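Local coordinates for protein beta-galactosidase (Trichoderma reesei, PDB 3OG2) that probably hydrolyses terminal non-reducing beta-D-galactose residues of beta-D-galactosides, as a glycosylated fungal member of glycoside hydrolase family 35, at residues N120-G125 and Y342-S347; G281-P286 and E293-L298; D285-W290 and K930-I935; G750-T753 and A757-A760; F906-A911 and A915-L920. All blocks are in the same frame, centred on the assembly; numbering follows the deposited sequence.

Contact 1 (N120-G125 and Y342-S347); sequences NAEVSG and YDYGAS
Tyr-342 brings its hydroxyl to the carboxylate of Glu-122, the OH donating to OE1 over 2.6 Å and meeting the anti lone pair of that oxygen. With chi1 at -155° its CG swings away from the backbone N, and the ring crosses the Glu-122 side chain at about a right angle, CE1 lying 3.8 Å from Glu-122 CB. A phenylalanine here would keep the ring but would probably leave OE1 of Glu-122 with a water as its remaining donor in this contact. Asp-343 opens a type I' beta turn that runs to Ala-346. Both segments are loops following strands of the TIM-barrel domain, and Glu-122 belongs to the beta-D-galactose site; here its OE2 binds a glycerol. Tyr-344 lays CD1 over one face of the Tyr-342 ring, 3.6 Å above the plane, while a water lies 2.6 Å from Tyr-344 OH and donates to Glu-122 OE1 at 2.7 Å. Gly-345 gives its N-H to Asp-343 OD2 at 2.8 Å, an Asx turn, and Asp-343 pairs with Arg-356.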
# COMPACT_ATOMS: atom_id res chain seq x y z
N ASN A 120 -0.39 13.43 -0.72
CA ASN A 120 -0.12 13.09 0.70
C ASN A 120 0.63 11.76 0.71
O ASN A 120 1.82 11.76 0.39
CB ASN A 120 -1.43 13.12 1.51
CG ASN A 120 -1.16 13.41 2.97
OD1 ASN A 120 -0.55 14.46 3.31
ND2 ASN A 120 -1.53 12.51 3.87
N ALA A 121 -0.03 10.64 1.02
CA ALA A 121 0.50 9.32 0.71
C ALA A 121 1.71 8.89 1.48
O ALA A 121 2.33 7.84 1.21
CB ALA A 121 0.80 9.16 -0.79
N GLU A 122 2.07 9.65 2.51
CA GLU A 122 3.31 9.40 3.27
C GLU A 122 4.55 9.35 2.36
O GLU A 122 5.53 8.67 2.63
CB GLU A 122 3.20 8.13 4.13
CG GLU A 122 2.22 8.35 5.31
CD GLU A 122 0.76 8.32 4.90
OE1 GLU A 122 0.30 7.27 4.35
OE2 GLU A 122 0.03 9.31 5.18
N VAL A 123 4.50 10.13 1.27
CA VAL A 123 5.63 10.28 0.37
C VAL A 123 6.26 11.66 0.60
O VAL A 123 5.60 12.60 1.09
CB VAL A 123 5.32 10.11 -1.13
CG1 VAL A 123 4.70 8.72 -1.36
CG2 VAL A 123 4.46 11.22 -1.72
N SER A 124 7.53 11.78 0.20
CA SER A 124 8.24 13.05 0.36
C SER A 124 7.45 14.17 -0.34
O SER A 124 7.03 14.03 -1.49
CB SER A 124 9.63 12.92 -0.29
OG SER A 124 10.34 14.13 -0.03
N GLY A 125 7.25 15.27 0.39
CA GLY A 125 6.54 16.48 -0.05
C GLY A 125 5.05 16.22 -0.24
O GLY A 125 4.35 17.09 -0.82
N TYR A 342 6.88 0.41 3.53
CA TYR A 342 5.47 0.86 3.52
C TYR A 342 4.59 -0.40 3.53
O TYR A 342 3.53 -0.46 2.93
CB TYR A 342 5.13 1.70 2.31
CG TYR A 342 3.95 2.65 2.50
CD1 TYR A 342 3.86 3.56 3.57
CD2 TYR A 342 2.91 2.62 1.58
CE1 TYR A 342 2.76 4.42 3.70
CE2 TYR A 342 1.80 3.51 1.69
CZ TYR A 342 1.76 4.38 2.77
OH TYR A 342 0.68 5.22 2.81
N ASP A 343 5.00 -1.42 4.32
CA ASP A 343 4.17 -2.62 4.40
C ASP A 343 2.75 -2.28 4.86
O ASP A 343 1.79 -2.90 4.37
CB ASP A 343 4.79 -3.61 5.38
CG ASP A 343 3.94 -4.84 5.64
OD1 ASP A 343 4.13 -5.85 4.90
OD2 ASP A 343 3.07 -4.78 6.54
N TYR A 344 2.65 -1.32 5.77
CA TYR A 344 1.32 -0.75 6.16
C TYR A 344 0.55 -1.73 7.01
O TYR A 344 -0.59 -1.41 7.38
CB TYR A 344 0.51 -0.27 4.94
CG TYR A 344 -0.37 0.93 5.22
CD1 TYR A 344 0.16 2.23 5.26
CD2 TYR A 344 -1.75 0.74 5.42
CE1 TYR A 344 -0.67 3.33 5.51
CE2 TYR A 344 -2.58 1.83 5.67
CZ TYR A 344 -2.03 3.09 5.71
OH TYR A 344 -2.88 4.16 5.98
N GLY A 345 1.08 -2.92 7.33
CA GLY A 345 0.22 -3.93 7.95
C GLY A 345 -0.89 -4.40 7.00
O GLY A 345 -1.87 -4.97 7.49
N ALA A 346 -0.74 -4.22 5.69
CA ALA A 346 -1.80 -4.46 4.71
C ALA A 346 -2.05 -5.96 4.51
O ALA A 346 -1.27 -6.83 4.90
CB ALA A 346 -1.42 -3.84 3.37
N SER A 347 -3.19 -6.23 3.87
CA SER A 347 -3.56 -7.63 3.57
C SER A 347 -2.57 -8.31 2.65
O SER A 347 -2.43 -9.53 2.78
CB SER A 347 -4.95 -7.71 2.95
OG SER A 347 -5.05 -6.94 1.78
O HOH W 1 -1.96 6.61 5.75

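Contact 2 (G281-P286 and E293-L298); sequences GGAFDP and EQCSAL. With GLC (alpha-D-glucopyranose), chain C; MAN (alpha-D-mannopyranose), chain B.
Cys-295 SG packs against Ala-283 where a TIM-barrel loop, leaving strand 275-280, folds back over the helix 292-298 that follows it. The sulfur lies 4.1 Å from Ala-283 CB, and the chain then wraps past it, Phe-284 O at 4.1 Å and Asp-285 CB at 4.2 Å from SG. The contact is van der Waals throughout. What fixes the sulfur is its chi1 of -63°, which places SG beside the backbone N, together with the disulfide to Cys-246, so the helix is tied covalently to a second barrel loop and the 281-286 loop rests on the crosslink. One step out, Asp-285 OD2 is held by the hydroxyl of Tyr-339 and by the N-H of Gly-291, the latter bond tying the carboxylate to the chain that leads into the helix. On the far side of the helix Glu-293 forms salt bridges with Arg-349 and Arg-356. Sugars flank both segments, Pro-286 CG approaching a glucose O5 at 4.0 Å and Ala-297 CB a mannose C6 at 3.9 Å. Within the helix the Ser-296 hydroxyl bends back and donates to Glu-293 O at 2.7 Å, tilted 23° from the carbonyl plane.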
# COMPACT_ATOMS: atom_id res chain seq x y z
N GLY A 281 -7.02 0.09 5.84
CA GLY A 281 -6.54 -1.26 5.60
C GLY A 281 -5.24 -1.56 6.34
O GLY A 281 -4.67 -2.64 6.10
N GLY A 282 -4.76 -0.64 7.15
CA GLY A 282 -3.54 -0.85 7.90
C GLY A 282 -3.25 0.46 8.62
O GLY A 282 -4.16 1.26 8.93
N ALA A 283 -1.97 0.70 8.86
CA ALA A 283 -1.53 1.95 9.49
C ALA A 283 -0.14 2.27 8.99
O ALA A 283 0.61 1.32 8.72
CB ALA A 283 -1.51 1.77 10.99
N PHE A 284 0.20 3.56 8.86
CA PHE A 284 1.62 3.88 8.68
C PHE A 284 2.30 3.76 10.05
O PHE A 284 1.66 3.63 11.11
CB PHE A 284 1.78 5.25 8.05
CG PHE A 284 1.12 6.43 8.75
CD1 PHE A 284 1.69 6.99 9.90
CD2 PHE A 284 -0.05 7.01 8.28
CE1 PHE A 284 1.14 8.07 10.58
CE2 PHE A 284 -0.60 8.10 8.95
CZ PHE A 284 -0.02 8.64 10.08
N ASP A 285 3.63 3.82 10.04
CA ASP A 285 4.42 3.62 11.26
C ASP A 285 5.60 4.60 11.18
O ASP A 285 6.25 4.62 10.13
CB ASP A 285 4.91 2.18 11.35
CG ASP A 285 5.52 1.81 12.69
OD1 ASP A 285 4.95 2.19 13.76
OD2 ASP A 285 6.54 1.09 12.75
N PRO A 286 5.87 5.42 12.16
CA PRO A 286 6.96 6.39 12.11
C PRO A 286 8.31 5.76 12.45
O PRO A 286 8.39 4.65 13.00
CB PRO A 286 6.63 7.40 13.23
CG PRO A 286 5.90 6.51 14.24
CD PRO A 286 5.09 5.50 13.45
N GLU A 293 4.46 -5.43 11.83
CA GLU A 293 3.79 -6.61 12.34
C GLU A 293 2.77 -6.21 13.40
O GLU A 293 1.64 -6.75 13.38
CB GLU A 293 4.78 -7.58 12.97
CG GLU A 293 5.48 -8.47 11.97
CD GLU A 293 4.46 -9.25 11.12
OE1 GLU A 293 3.67 -10.09 11.62
OE2 GLU A 293 4.41 -8.96 9.91
N GLN A 294 3.12 -5.29 14.29
CA GLN A 294 2.18 -4.81 15.33
C GLN A 294 1.05 -4.02 14.67
O GLN A 294 -0.15 -4.14 15.02
CB GLN A 294 2.96 -4.01 16.38
CG GLN A 294 2.45 -4.40 17.77
CD GLN A 294 3.29 -3.86 18.88
OE1 GLN A 294 4.33 -4.43 19.18
NE2 GLN A 294 2.85 -2.76 19.50
N CYS A 295 1.36 -3.23 13.61
CA CYS A 295 0.22 -2.60 12.92
C CYS A 295 -0.74 -3.60 12.27
O CYS A 295 -1.96 -3.37 12.26
CB CYS A 295 0.75 -1.62 11.87
SG CYS A 295 1.68 -0.23 12.54
N SER A 296 -0.23 -4.70 11.74
CA SER A 296 -1.10 -5.72 11.14
C SER A 296 -1.94 -6.46 12.21
O SER A 296 -3.00 -6.96 11.90
CB SER A 296 -0.30 -6.75 10.35
OG SER A 296 0.34 -7.70 11.24
N ALA A 297 -1.47 -6.47 13.45
CA ALA A 297 -2.23 -7.08 14.56
C ALA A 297 -3.35 -6.12 14.99
O ALA A 297 -4.39 -6.62 15.40
CB ALA A 297 -1.32 -7.39 15.72
N LEU A 298 -3.14 -4.83 14.86
CA LEU A 298 -4.19 -3.86 15.14
C LEU A 298 -5.23 -4.00 14.04
O LEU A 298 -6.41 -4.25 14.28
CB LEU A 298 -3.63 -2.43 15.19
CG LEU A 298 -4.68 -1.33 15.32
CD1 LEU A 298 -5.47 -1.41 16.63
CD2 LEU A 298 -4.02 0.05 15.22
C1 GLC C . 3.47 10.03 14.36
C2 GLC C . 2.69 10.87 13.38
C3 GLC C . 1.23 11.09 13.72
C4 GLC C . 0.59 9.76 14.11
C5 GLC C . 1.39 8.99 15.15
C6 GLC C . 0.91 7.53 15.27
O2 GLC C . 3.41 12.00 13.00
O3 GLC C . 0.61 11.55 12.51
O4 GLC C . -0.76 9.89 14.42
O5 GLC C . 2.78 8.91 14.82
O6 GLC C . 1.06 7.14 16.63
C1 MAN B . -2.64 -13.83 16.23
C2 MAN B . -3.59 -12.94 17.08
C3 MAN B . -4.26 -11.92 16.12
C4 MAN B . -3.21 -11.03 15.44
C5 MAN B . -2.19 -11.93 14.72
C6 MAN B . -0.97 -11.01 14.39
O2 MAN B . -2.84 -12.30 18.08
O3 MAN B . -5.06 -10.97 16.85
O4 MAN B . -3.90 -10.33 14.39
O5 MAN B . -1.74 -13.01 15.53
O6 MAN B . -0.21 -11.80 13.45

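Contact 3 (D285-W290 and K930-I935). With NAG (2-acetamido-2-deoxy-beta-D-glucopyranose), chain D; NAG (2-acetamido-2-deoxy-beta-D-glucopyranose), chain E; MAN (alpha-D-mannopyranose), chain F.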
# COMPACT_ATOMS: atom_id res chain seq x y z
N ASP A 285 3.63 3.82 10.04
CA ASP A 285 4.42 3.62 11.26
C ASP A 285 5.60 4.60 11.18
O ASP A 285 6.25 4.62 10.13
CB ASP A 285 4.91 2.18 11.35
CG ASP A 285 5.52 1.81 12.69
OD1 ASP A 285 4.95 2.19 13.76
OD2 ASP A 285 6.54 1.09 12.75
N PRO A 286 5.87 5.42 12.16
CA PRO A 286 6.96 6.39 12.11
C PRO A 286 8.31 5.76 12.45
O PRO A 286 8.39 4.65 13.00
CB PRO A 286 6.63 7.40 13.23
CG PRO A 286 5.90 6.51 14.24
CD PRO A 286 5.09 5.50 13.45
N PHE A 287 9.37 6.50 12.14
CA PHE A 287 10.62 6.18 12.80
C PHE A 287 10.37 6.08 14.33
O PHE A 287 9.59 6.88 14.86
CB PHE A 287 11.67 7.23 12.49
CG PHE A 287 12.47 6.97 11.23
CD1 PHE A 287 13.50 6.00 11.21
CD2 PHE A 287 12.22 7.74 10.10
CE1 PHE A 287 14.26 5.78 10.06
CE2 PHE A 287 12.97 7.52 8.95
CZ PHE A 287 13.98 6.57 8.93
N GLY A 288 11.06 5.15 14.96
CA GLY A 288 10.87 4.87 16.40
C GLY A 288 9.50 4.24 16.68
O GLY A 288 9.07 4.20 17.84
N GLY A 289 8.83 3.71 15.67
CA GLY A 289 7.50 3.13 15.80
C GLY A 289 7.54 1.70 16.27
O GLY A 289 8.51 1.19 16.83
N TRP A 290 6.41 1.05 16.01
CA TRP A 290 6.14 -0.25 16.62
C TRP A 290 6.40 -1.40 15.67
O TRP A 290 6.35 -2.58 16.08
CB TRP A 290 4.67 -0.36 17.13
CG TRP A 290 4.51 0.67 18.22
CD1 TRP A 290 3.89 1.87 18.03
CD2 TRP A 290 4.97 0.63 19.55
NE1 TRP A 290 3.94 2.56 19.22
CE2 TRP A 290 4.59 1.82 20.16
CE3 TRP A 290 5.66 -0.33 20.31
CZ2 TRP A 290 4.87 2.14 21.49
CZ3 TRP A 290 5.95 -0.02 21.65
CH2 TRP A 290 5.55 1.18 22.20
N LYS A 930 17.07 2.74 4.57
CA LYS A 930 17.71 3.65 5.46
C LYS A 930 17.53 3.02 6.84
O LYS A 930 16.46 2.85 7.35
CB LYS A 930 17.03 5.05 5.39
CG LYS A 930 17.69 6.05 6.32
CD LYS A 930 17.36 7.50 5.96
CE LYS A 930 18.27 8.06 4.89
NZ LYS A 930 18.06 9.52 4.61
N TYR A 931 18.68 2.66 7.42
CA TYR A 931 18.74 1.99 8.71
C TYR A 931 19.29 2.96 9.72
O TYR A 931 20.34 3.55 9.50
CB TYR A 931 19.69 0.77 8.59
CG TYR A 931 19.84 0.04 9.91
CD1 TYR A 931 18.80 -0.78 10.35
CD2 TYR A 931 20.97 0.18 10.68
CE1 TYR A 931 18.91 -1.46 11.57
CE2 TYR A 931 21.15 -0.49 11.90
CZ TYR A 931 20.09 -1.30 12.32
OH TYR A 931 20.19 -1.99 13.51
N VAL A 932 18.62 3.10 10.87
CA VAL A 932 19.03 4.08 11.84
C VAL A 932 19.13 3.33 13.17
O VAL A 932 18.13 3.03 13.83
CB VAL A 932 18.09 5.31 11.94
CG1 VAL A 932 18.59 6.25 13.03
CG2 VAL A 932 18.00 6.02 10.59
N SER A 933 20.37 3.05 13.56
CA SER A 933 20.56 2.00 14.59
C SER A 933 20.03 2.45 15.95
O SER A 933 19.64 1.60 16.77
CB SER A 933 22.04 1.59 14.67
OG SER A 933 22.77 2.54 15.47
N ASN A 934 20.01 3.77 16.20
CA ASN A 934 19.61 4.28 17.52
C ASN A 934 18.17 4.81 17.50
O ASN A 934 17.75 5.36 18.51
CB ASN A 934 20.57 5.39 17.98
CG ASN A 934 20.57 6.58 17.02
OD1 ASN A 934 20.53 6.42 15.82
ND2 ASN A 934 20.61 7.81 17.57
N ILE A 935 17.41 4.60 16.41
CA ILE A 935 16.04 5.10 16.34
C ILE A 935 15.09 3.98 15.90
O ILE A 935 14.03 3.77 16.54
CB ILE A 935 15.90 6.30 15.41
CG1 ILE A 935 16.84 7.42 15.88
CG2 ILE A 935 14.42 6.74 15.35
CD1 ILE A 935 16.73 8.72 15.03
C1 NAG D . 18.22 -0.88 18.39
C2 NAG D . 16.95 -0.20 17.85
C3 NAG D . 16.78 1.14 18.59
C4 NAG D . 16.73 0.93 20.11
C5 NAG D . 17.94 0.07 20.55
C6 NAG D . 17.85 -0.31 22.03
C7 NAG D . 16.48 -0.57 15.48
C8 NAG D . 17.03 -0.43 14.07
N2 NAG D . 17.15 0.07 16.42
O3 NAG D . 15.61 1.78 18.11
O4 NAG D . 16.89 2.20 20.73
O5 NAG D . 18.03 -1.11 19.78
O6 NAG D . 19.12 -0.87 22.39
O7 NAG D . 15.51 -1.28 15.72
C1 NAG E . 15.89 2.76 21.33
C2 NAG E . 16.39 3.91 22.21
C3 NAG E . 15.20 4.61 22.87
C4 NAG E . 14.22 5.08 21.79
C5 NAG E . 13.86 3.89 20.87
C6 NAG E . 12.88 4.25 19.74
C7 NAG E . 18.47 3.58 23.38
C8 NAG E . 19.18 2.73 24.39
N2 NAG E . 17.14 3.37 23.35
O3 NAG E . 15.70 5.75 23.55
O4 NAG E . 13.06 5.50 22.48
O5 NAG E . 15.03 3.32 20.33
O6 NAG E . 13.50 5.18 18.86
O7 NAG E . 19.03 3.86 22.30
C1 MAN F . 5.67 8.76 20.89
C2 MAN F . 4.17 8.98 20.76
C3 MAN F . 3.46 7.64 21.01
C4 MAN F . 3.99 6.57 20.04
C5 MAN F . 5.50 6.44 20.22
C6 MAN F . 6.10 5.47 19.19
O2 MAN F . 3.93 9.42 19.44
O3 MAN F . 2.05 7.78 20.86
O4 MAN F . 3.38 5.32 20.38
O5 MAN F . 6.10 7.74 20.02
O6 MAN F . 5.82 5.92 17.87
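Phe-287 reaches Val-932 because chi1 of -88° carries its ring beside its backbone N, while chi1 of 178° in Val-932 puts CG2 on the side facing it; the two side chains cross at about a right angle, with Phe-287 CE1 3.8 Å from Val-932 CG2. Ile-935 CG2 fills in at the root of the ring, 4.0 Å from Phe-287 CB. Pro-286 to Gly-289 form a type II beta turn, whose third position suits Gly-288 with its positive phi. Its CA makes a CA-H...O contact of 3.3 Å to Ile-935 O, a carbonyl that also accepts from O6 of an N-acetylglucosamine at 2.8 Å. Trp-290 NE1 donates to a mannose O4 (3.0 Å, 154°) in the indole plane, and its backbone N is held by Asp-285 OD1. With an alanine here, that mannose is likely to lose its indole donor and be freer to shift. The whole is an interdomain seam: a TIM-barrel loop packed on a strand end of an all-beta domain, with a glycan along it.

Contact 4 (G750-T753 and A757-A760). With MAN (alpha-D-mannopyranose), chain G; MAN (alpha-D-mannopyranose), chain H.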
# COMPACT_ATOMS: atom_id res chain seq x y z
N GLY A 750 31.42 17.01 16.57
CA GLY A 750 30.27 16.47 17.31
C GLY A 750 29.16 16.08 16.33
O GLY A 750 29.19 16.46 15.19
N SER A 751 28.21 15.33 16.86
CA SER A 751 27.03 14.97 16.10
C SER A 751 25.76 15.25 16.92
O SER A 751 25.75 15.07 18.16
CB SER A 751 26.99 13.44 15.81
OG SER A 751 28.00 13.14 14.86
N PHE A 752 24.72 15.64 16.20
CA PHE A 752 23.37 15.48 16.72
C PHE A 752 22.91 14.09 16.31
O PHE A 752 22.76 13.85 15.09
CB PHE A 752 22.45 16.56 16.14
CG PHE A 752 21.02 16.28 16.57
CD1 PHE A 752 20.64 16.41 17.90
CD2 PHE A 752 20.09 15.91 15.64
CE1 PHE A 752 19.34 16.15 18.29
CE2 PHE A 752 18.76 15.66 16.01
CZ PHE A 752 18.39 15.80 17.35
N THR A 753 22.75 13.19 17.29
CA THR A 753 22.53 11.80 16.86
C THR A 753 21.08 11.44 16.55
O THR A 753 20.82 10.36 15.99
CB THR A 753 23.10 10.84 17.93
OG1 THR A 753 22.52 11.17 19.19
CG2 THR A 753 24.60 11.05 18.02
N ALA A 757 11.35 12.13 17.60
CA ALA A 757 10.57 13.37 17.73
C ALA A 757 11.34 14.60 17.29
O ALA A 757 10.80 15.72 17.39
CB ALA A 757 10.18 13.55 19.20
N ALA A 758 12.57 14.49 16.82
CA ALA A 758 13.30 15.71 16.44
C ALA A 758 13.42 15.81 14.93
O ALA A 758 13.96 14.90 14.30
CB ALA A 758 14.71 15.71 17.03
N SER A 759 12.95 16.92 14.40
CA SER A 759 13.13 17.18 12.96
C SER A 759 14.17 18.28 12.78
O SER A 759 14.59 18.55 11.64
CB SER A 759 11.80 17.60 12.32
OG SER A 759 11.24 18.69 13.06
N ALA A 760 14.57 18.93 13.88
CA ALA A 760 15.61 19.99 13.78
C ALA A 760 16.39 19.91 15.07
O ALA A 760 15.92 19.27 16.05
CB ALA A 760 15.01 21.36 13.62
C1 MAN G . 4.05 10.81 18.96
C2 MAN G . 3.35 11.06 17.63
C3 MAN G . 4.09 10.29 16.51
C4 MAN G . 5.59 10.59 16.54
C5 MAN G . 6.18 10.48 17.94
C6 MAN G . 7.61 11.08 18.02
O2 MAN G . 3.29 12.46 17.35
O3 MAN G . 3.49 10.81 15.33
O4 MAN G . 6.44 9.84 15.71
O5 MAN G . 5.41 11.24 18.87
O6 MAN G . 8.00 10.78 19.36
C1 MAN H . 14.54 19.08 22.60
C2 MAN H . 14.29 20.57 22.30
C3 MAN H . 12.75 20.75 22.32
C4 MAN H . 12.22 20.02 21.07
C5 MAN H . 12.64 18.56 21.11
C6 MAN H . 12.46 17.91 19.75
O2 MAN H . 14.68 20.82 20.96
O3 MAN H . 12.48 22.12 22.10
O4 MAN H . 10.81 20.15 21.00
O5 MAN H . 13.95 18.31 21.57
O6 MAN H . 13.18 18.67 18.77
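Phe-752 reaches across to Ala-758 with the far end of its ring, and the side chain is best read from its root outward. CB leaves the last residue of strand 747-752 toward the other segment, and CG lies anti to the backbone N (chi1 174°), which extends the ring lengthwise rather than folding it over the strand. CB, CG and the near rim take no part in this contact; across it the work is done by the outer atoms. CE2 comes to 4.2 Å from Ala-758 CB, and CZ, at the tip, to 3.7 Å from the same methyl; the methyl meets the ring at its edge, near its plane. Beyond it Ala-760 O stands 4.5 Å from CZ, oblique to the ring. Phe-738 meets the same ring with its plane turned by about 35°, while Ala-758 is held in place by backbone bonding to Ala-737. The methyl is shared with carbohydrate: a mannose O6 lies 3.8 Å from Ala-758 CB, and another mannose sets its own O6 3.5 Å from Ala-757 CB. Ring and sugar thus share one methyl, and a second mannose touches the residue before it. It is plain packing away from the galactose site, a single aromatic edge set against a methyl where an outermost strand of an antiparallel sheet in an all-beta domain turns through a loop into strand 760-767.

Contact 5 (F906-A911 and A915-L920); sequences FVFDNA and APYRAL. With NAG (2-acetamido-2-deoxy-beta-D-glucopyranose), chain D.
Phe-908 and Ala-919 face each other from two strands whose backbones keep well apart, their CA atoms 9.9 Å from each other, the spacing of stacked sheets rather than of paired strands. Strand 900-908 belongs to one antiparallel sheet and strand 917-923 to another, so the contact lies in the filling of a beta sandwich. Phe-908 points its ring into the gap, CE2 resting 4.0 Å from the Ala-919 methyl. Tyr-917 comes up alongside by a less usual route: chi1 of 67° wedges CG between its backbone N and carbonyl carbon, which lifts the ring off its strand and delivers OH to the edge of the phenylalanine, 3.9 Å from CD2. Tyr-931 completes the aromatic group, stacked with Phe-908 and meeting Tyr-917 at about 45°. A water joins the two segments, donating to Asp-909 O at 2.7 Å and lying equally far from Tyr-917 OH. Asn-910 extends its amide away from the backbone N and carries an N-acetylglucosamine, its ND2 bonded covalently to C1 at 1.4 Å; Thr-912 OG1, two residues on in the Asn-X-Thr sequon, also hydrogen-bonds to the sugar. The chemistry is therefore graded along the segment: apolar packing of rings and a methyl at Phe-908, then one ordered water that probably satisfies the buried phenol and a carbonyl, then the glycan.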
# COMPACT_ATOMS: atom_id res chain seq x y z
N PHE A 906 17.22 -8.24 3.56
CA PHE A 906 18.50 -7.98 4.20
C PHE A 906 18.25 -7.63 5.66
O PHE A 906 17.48 -6.73 5.91
CB PHE A 906 19.27 -6.85 3.52
CG PHE A 906 19.69 -7.21 2.11
CD1 PHE A 906 18.79 -7.11 1.07
CD2 PHE A 906 20.98 -7.65 1.87
CE1 PHE A 906 19.17 -7.48 -0.22
CE2 PHE A 906 21.35 -8.02 0.58
CZ PHE A 906 20.45 -7.92 -0.45
N VAL A 907 18.91 -8.35 6.58
CA VAL A 907 18.59 -8.15 8.00
C VAL A 907 19.79 -7.64 8.78
O VAL A 907 20.84 -8.34 8.77
CB VAL A 907 18.09 -9.43 8.70
CG1 VAL A 907 17.77 -9.22 10.17
CG2 VAL A 907 16.83 -9.90 7.97
N PHE A 908 19.67 -6.51 9.44
CA PHE A 908 20.70 -5.96 10.29
C PHE A 908 20.43 -6.47 11.72
O PHE A 908 19.30 -6.43 12.19
CB PHE A 908 20.54 -4.42 10.30
CG PHE A 908 21.02 -3.73 9.03
CD1 PHE A 908 20.26 -3.74 7.86
CD2 PHE A 908 22.23 -3.05 8.95
CE1 PHE A 908 20.71 -3.09 6.69
CE2 PHE A 908 22.68 -2.38 7.84
CZ PHE A 908 21.91 -2.39 6.70
N ASP A 909 21.53 -6.87 12.38
CA ASP A 909 21.46 -7.26 13.79
C ASP A 909 21.53 -6.03 14.68
O ASP A 909 22.45 -5.22 14.51
CB ASP A 909 22.62 -8.21 14.07
CG ASP A 909 22.74 -8.91 15.39
OD1 ASP A 909 21.86 -8.68 16.24
OD2 ASP A 909 23.68 -9.70 15.59
N ASN A 910 20.60 -5.82 15.57
CA ASN A 910 20.68 -4.61 16.38
C ASN A 910 21.16 -4.96 17.78
O ASN A 910 20.35 -5.47 18.58
CB ASN A 910 19.33 -3.91 16.47
CG ASN A 910 19.42 -2.65 17.28
OD1 ASN A 910 20.51 -2.08 17.49
ND2 ASN A 910 18.28 -2.17 17.78
N ALA A 911 22.46 -4.69 18.01
CA ALA A 911 23.16 -5.07 19.25
C ALA A 911 23.10 -3.97 20.31
O ALA A 911 23.65 -2.90 20.08
CB ALA A 911 24.62 -5.42 19.00
N ALA A 915 27.61 1.52 19.59
CA ALA A 915 27.68 2.90 19.10
C ALA A 915 26.69 3.11 17.95
O ALA A 915 26.45 2.26 17.09
CB ALA A 915 29.09 3.23 18.66
N PRO A 916 26.10 4.30 17.96
CA PRO A 916 25.07 4.62 16.99
C PRO A 916 25.58 4.86 15.57
O PRO A 916 26.65 5.46 15.37
CB PRO A 916 24.48 5.93 17.56
CG PRO A 916 25.64 6.51 18.33
CD PRO A 916 26.39 5.37 18.95
N TYR A 917 24.81 4.36 14.58
CA TYR A 917 25.16 4.61 13.21
C TYR A 917 23.89 4.64 12.34
O TYR A 917 22.85 4.15 12.76
CB TYR A 917 26.14 3.56 12.66
CG TYR A 917 25.60 2.15 12.52
CD1 TYR A 917 25.58 1.28 13.62
CD2 TYR A 917 25.17 1.69 11.30
CE1 TYR A 917 25.10 -0.01 13.48
CE2 TYR A 917 24.69 0.40 11.16
CZ TYR A 917 24.66 -0.44 12.23
OH TYR A 917 24.20 -1.73 12.06
N ARG A 918 24.15 5.22 11.16
CA ARG A 918 23.11 5.23 10.13
C ARG A 918 23.67 4.47 8.95
O ARG A 918 24.88 4.58 8.69
CB ARG A 918 22.72 6.67 9.73
CG ARG A 918 22.28 7.42 10.99
CD ARG A 918 22.02 8.88 10.72
NE ARG A 918 20.85 9.21 9.88
CZ ARG A 918 19.65 9.48 10.34
NH1 ARG A 918 19.41 9.41 11.66
NH2 ARG A 918 18.68 9.79 9.49
N ALA A 919 22.87 3.69 8.27
CA ALA A 919 23.37 2.97 7.09
C ALA A 919 22.36 3.13 5.96
O ALA A 919 21.14 3.34 6.18
CB ALA A 919 23.54 1.47 7.40
N LEU A 920 22.85 3.08 4.76
CA LEU A 920 22.04 3.04 3.55
C LEU A 920 22.33 1.70 2.84
O LEU A 920 23.49 1.32 2.74
CB LEU A 920 22.37 4.18 2.60
CG LEU A 920 22.18 5.57 3.17
CD1 LEU A 920 22.78 6.60 2.23
CD2 LEU A 920 20.66 5.83 3.29
C1 NAG D . 18.22 -0.88 18.39
C2 NAG D . 16.95 -0.20 17.85
C3 NAG D . 16.78 1.14 18.59
C4 NAG D . 16.73 0.93 20.11
C5 NAG D . 17.94 0.07 20.55
C6 NAG D . 17.85 -0.31 22.03
C7 NAG D . 16.48 -0.57 15.48
C8 NAG D . 17.03 -0.43 14.07
N2 NAG D . 17.15 0.07 16.42
O3 NAG D . 15.61 1.78 18.11
O4 NAG D . 16.89 2.20 20.73
O5 NAG D . 18.03 -1.11 19.78
O6 NAG D . 19.12 -0.87 22.39
O7 NAG D . 15.51 -1.28 15.72
O HOH W 2 22.80 -2.56 14.23

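Overall arrangement
Contacts 1 and 2, with centres 11 Å apart, lie in the barrel and are joined by Tyr-344 O, 2.9 Å from Ala-283 N; in the conformer given, Phe-284 packs on Glu-122 of the galactose site. Contact 3 shares Asp-285 and Pro-286 with contact 2 and carries the chain of contacts out to the all-beta domains. There it meets contact 4 through Asn-934 ND2, 3.0 Å from Thr-753 O, and contact 5 through strand pairing, Tyr-931 O lying 2.8 Å from Ala-919 N. The glycan rooted at Asn-910 in contact 5 runs past contacts 3 and 4, and its glucose reaches Pro-286 of contact 2. Contacts 4 and 5 do not touch, their nearest atoms being about 5 Å apart.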